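Local coordinates for protein ferredoxin (Thauera aromatica, PDB 1RGV) that carries two [4Fe-4S] clusters and serves as the electron donor of 4-hydroxybenzoyl-CoA reductase, at residues 6-11 with 27-32. Sequence-based numbering, arbitrary orientation.
With SF4 (iron/sulfur cluster), chain B.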
ATOM      1  N   ASP A   6       7.344   4.569 -10.916  1.00 49.04           N
ATOM      2  CA  ASP A   6       7.727   3.865 -12.118  1.00 49.62           C
ATOM      3  C   ASP A   6       9.143   3.351 -11.877  1.00 48.99           C
ATOM      4  O   ASP A   6       9.732   2.685 -12.726  1.00 49.03           O
ATOM      5  CB  ASP A   6       7.698   4.799 -13.321  1.00 52.20           C
ATOM      6  CG  ASP A   6       7.330   4.072 -14.597  1.00 56.75           C
ATOM      7  OD1 ASP A   6       7.958   3.026 -14.901  1.00 58.25           O
ATOM      8  OD2 ASP A   6       6.407   4.542 -15.299  1.00 59.73           O
ATOM      9  N   ASP A   7       9.688   3.670 -10.707  1.00 48.28           N
ATOM     10  CA  ASP A   7      11.024   3.213 -10.352  1.00 47.85           C
ATOM     11  C   ASP A   7      10.931   1.805  -9.785  1.00 47.59           C
ATOM     12  O   ASP A   7      11.936   1.204  -9.403  1.00 48.34           O
ATOM     13  CB  ASP A   7      11.672   4.137  -9.320  1.00 47.26           C
ATOM     14  CG  ASP A   7      12.040   5.487  -9.897  1.00 47.05           C
ATOM     15  OD1 ASP A   7      12.250   5.576 -11.127  1.00 46.68           O
ATOM     16  OD2 ASP A   7      12.133   6.457  -9.117  1.00 47.53           O
ATOM     17  N   CYS A   8       9.712   1.284  -9.721  1.00 46.51           N
ATOM     18  CA  CYS A   8       9.504  -0.057  -9.212  1.00 45.35           C
ATOM     19  C   CYS A   8      10.407  -1.007 -10.000  1.00 44.98           C
ATOM     20  O   CYS A   8      10.535  -0.885 -11.218  1.00 44.26           O
ATOM     21  CB  CYS A   8       8.036  -0.451  -9.381  1.00 45.36           C
ATOM     22  SG  CYS A   8       7.654  -2.143  -8.892  1.00 43.76           S
ATOM     23  N   THR A   9      11.039  -1.942  -9.298  1.00 44.79           N
ATOM     24  CA  THR A   9      11.934  -2.912  -9.925  1.00 44.08           C
ATOM     25  C   THR A   9      11.236  -4.262 -10.062  1.00 43.37           C
ATOM     26  O   THR A   9      11.774  -5.202 -10.650  1.00 43.74           O
ATOM     27  CB  THR A   9      13.231  -3.075  -9.088  1.00 44.88           C
ATOM     28  OG1 THR A   9      13.973  -1.850  -9.131  1.00 45.37           O
ATOM     29  CG2 THR A   9      14.105  -4.202  -9.627  1.00 45.80           C
ATOM     30  N   ALA A  10      10.027  -4.345  -9.520  1.00 42.72           N
ATOM     31  CA  ALA A  10       9.244  -5.572  -9.574  1.00 41.67           C
ATOM     32  C   ALA A  10       9.951  -6.718  -8.852  1.00 41.57           C
ATOM     33  O   ALA A  10       9.945  -7.851  -9.329  1.00 41.69           O
ATOM     34  CB  ALA A  10       8.970  -5.953 -11.025  1.00 39.28           C
ATOM     35  N   CYS A  11      10.559  -6.422  -7.704  1.00 41.98           N
ATOM     36  CA  CYS A  11      11.258  -7.443  -6.930  1.00 41.97           C
ATOM     37  C   CYS A  11      10.268  -8.303  -6.137  1.00 43.04           C
ATOM     38  O   CYS A  11      10.646  -9.317  -5.546  1.00 42.89           O
ATOM     39  CB  CYS A  11      12.275  -6.799  -5.984  1.00 41.13           C
ATOM     40  SG  CYS A  11      11.565  -5.867  -4.609  1.00 39.57           S
ATOM     41  N   ASP A  27       3.707  -5.557 -14.588  1.00 43.22           N
ATOM     42  CA  ASP A  27       4.850  -5.554 -15.496  1.00 43.32           C
ATOM     43  C   ASP A  27       4.694  -4.374 -16.444  1.00 42.74           C
ATOM     44  O   ASP A  27       3.715  -4.291 -17.183  1.00 42.88           O
ATOM     45  CB  ASP A  27       4.882  -6.865 -16.292  1.00 45.12           C
ATOM     46  CG  ASP A  27       6.013  -6.914 -17.307  1.00 47.25           C
ATOM     47  OD1 ASP A  27       7.169  -6.638 -16.929  1.00 49.49           O
ATOM     48  OD2 ASP A  27       5.749  -7.239 -18.484  1.00 49.01           O
ATOM     49  N   PRO A  28       5.668  -3.454 -16.455  1.00 42.18           N
ATOM     50  CA  PRO A  28       6.917  -3.427 -15.682  1.00 41.91           C
ATOM     51  C   PRO A  28       6.830  -3.168 -14.169  1.00 41.96           C
ATOM     52  O   PRO A  28       7.729  -3.571 -13.426  1.00 42.33           O
ATOM     53  CB  PRO A  28       7.717  -2.341 -16.387  1.00 41.41           C
ATOM     54  CG  PRO A  28       6.647  -1.357 -16.738  1.00 40.70           C
ATOM     55  CD  PRO A  28       5.549  -2.241 -17.287  1.00 40.97           C
ATOM     56  N   ILE A  29       5.775  -2.499 -13.705  1.00 40.82           N
ATOM     57  CA  ILE A  29       5.668  -2.203 -12.275  1.00 39.65           C
ATOM     58  C   ILE A  29       4.432  -2.769 -11.576  1.00 40.22           C
ATOM     59  O   ILE A  29       3.478  -3.207 -12.223  1.00 41.82           O
ATOM     60  CB  ILE A  29       5.709  -0.673 -12.016  1.00 38.26           C
ATOM     61  CG1 ILE A  29       4.460  -0.004 -12.604  1.00 37.13           C
ATOM     62  CG2 ILE A  29       6.973  -0.078 -12.624  1.00 36.75           C
ATOM     63  CD1 ILE A  29       4.411   1.507 -12.408  1.00 33.66           C
ATOM     64  N   TYR A  30       4.464  -2.758 -10.247  1.00 38.95           N
ATOM     65  CA  TYR A  30       3.359  -3.257  -9.437  1.00 37.71           C
ATOM     66  C   TYR A  30       2.313  -2.168  -9.202  1.00 37.51           C
ATOM     67  O   TYR A  30       2.625  -0.975  -9.233  1.00 37.57           O
ATOM     68  CB  TYR A  30       3.891  -3.778  -8.106  1.00 37.35           C
ATOM     69  CG  TYR A  30       4.500  -5.161  -8.194  1.00 37.49           C
ATOM     70  CD1 TYR A  30       5.290  -5.532  -9.285  1.00 37.24           C
ATOM     71  CD2 TYR A  30       4.298  -6.099  -7.178  1.00 36.99           C
ATOM     72  CE1 TYR A  30       5.861  -6.802  -9.360  1.00 36.45           C
ATOM     73  CE2 TYR A  30       4.869  -7.370  -7.243  1.00 36.42           C
ATOM     74  CZ  TYR A  30       5.647  -7.711  -8.334  1.00 36.16           C
ATOM     75  OH  TYR A  30       6.217  -8.958  -8.402  1.00 35.84           O
ATOM     76  N   VAL A  31       1.073  -2.587  -8.960  1.00 36.79           N
ATOM     77  CA  VAL A  31      -0.027  -1.651  -8.756  1.00 36.09           C
ATOM     78  C   VAL A  31      -0.762  -1.824  -7.423  1.00 36.64           C
ATOM     79  O   VAL A  31      -1.050  -2.948  -7.004  1.00 37.42           O
ATOM     80  CB  VAL A  31      -1.064  -1.789  -9.888  1.00 34.53           C
ATOM     81  CG1 VAL A  31      -2.048  -0.635  -9.829  1.00 34.63           C
ATOM     82  CG2 VAL A  31      -0.361  -1.847 -11.237  1.00 33.13           C
ATOM     83  N   ILE A  32      -1.064  -0.704  -6.768  1.00 35.84           N
ATOM     84  CA  ILE A  32      -1.784  -0.721  -5.499  1.00 35.98           C
ATOM     85  C   ILE A  32      -3.245  -0.341  -5.728  1.00 37.18           C
ATOM     86  O   ILE A  32      -3.543   0.574  -6.498  1.00 37.58           O
ATOM     87  CB  ILE A  32      -1.192   0.285  -4.481  1.00 35.04           C
ATOM     88  CG1 ILE A  32       0.157  -0.217  -3.965  1.00 34.20           C
ATOM     89  CG2 ILE A  32      -2.170   0.507  -3.327  1.00 32.48           C
ATOM     90  CD1 ILE A  32       0.820   0.737  -2.978  1.00 33.07           C
TER
HETATM   91 FE1  SF4 B 101       9.413  -1.742  -4.117  1.00 43.07          FE
HETATM   92 FE2  SF4 B 101       7.314  -3.641  -4.329  1.00 42.66          FE
HETATM   93 FE3  SF4 B 101       8.294  -2.302  -6.498  1.00 43.33          FE
HETATM   94 FE4  SF4 B 101       9.823  -4.216  -5.181  1.00 44.81          FE
HETATM   95  S1  SF4 B 101       7.769  -4.530  -6.343  1.00 42.92           S
HETATM   96  S2  SF4 B 101      10.356  -2.372  -5.992  1.00 43.64           S
HETATM   97  S3  SF4 B 101       9.090  -3.898  -3.101  1.00 43.24           S
HETATM   98  S4  SF4 B 101       7.245  -1.407  -4.875  1.00 43.03           S
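C8, a ligand of the first [4Fe-4S] cluster, meets I29 and Y30 in a contact that packs the cysteine loop 6-11 against 27-32, a loop that runs into strand 31-32 of the two-stranded antiparallel sheet, at one side of the cluster. CB of C8 points toward 27-32, and SG stands anti to the backbone N (chi1 176°), beside the carbonyl carbon, and binds iron FE3 of the cluster at 2.5 Å. The same sulfur accepts the backbone N-H of Y30, with 3.5 Å from N to SG and a fairly straight 162° at the hydrogen; N-H of A10 adds a weak bond from within its own loop. CG2 of I29 packs on CB of C8 at 3.4 Å. One face of the Y30 ring is turned to the cluster, with sulfide S1 over its centre, 3.7 Å from the plane. SG of C8 approaches the ring only obliquely, while CE1 of Y30 lies 3.6 Å from both CA and CB of A10. Beyond the ring, OH of Y30 is hydrogen-bonded to D12, and I4, I23 and P25 also touch this side chain. An alanine in place of Y30 would probably leave S1 and A10 without their aromatic cover and D12 without its hydroxyl partner. C11 ligates iron FE4, and C14 and C53 complete the site. The C-X2-C spacing of C8 and C11 is that of bacterial-type ferredoxins, and N-H bonds to a cysteine sulfur, as here, are likely to stabilise the thiolate's negative charge and so help tune the cluster's reduction potential.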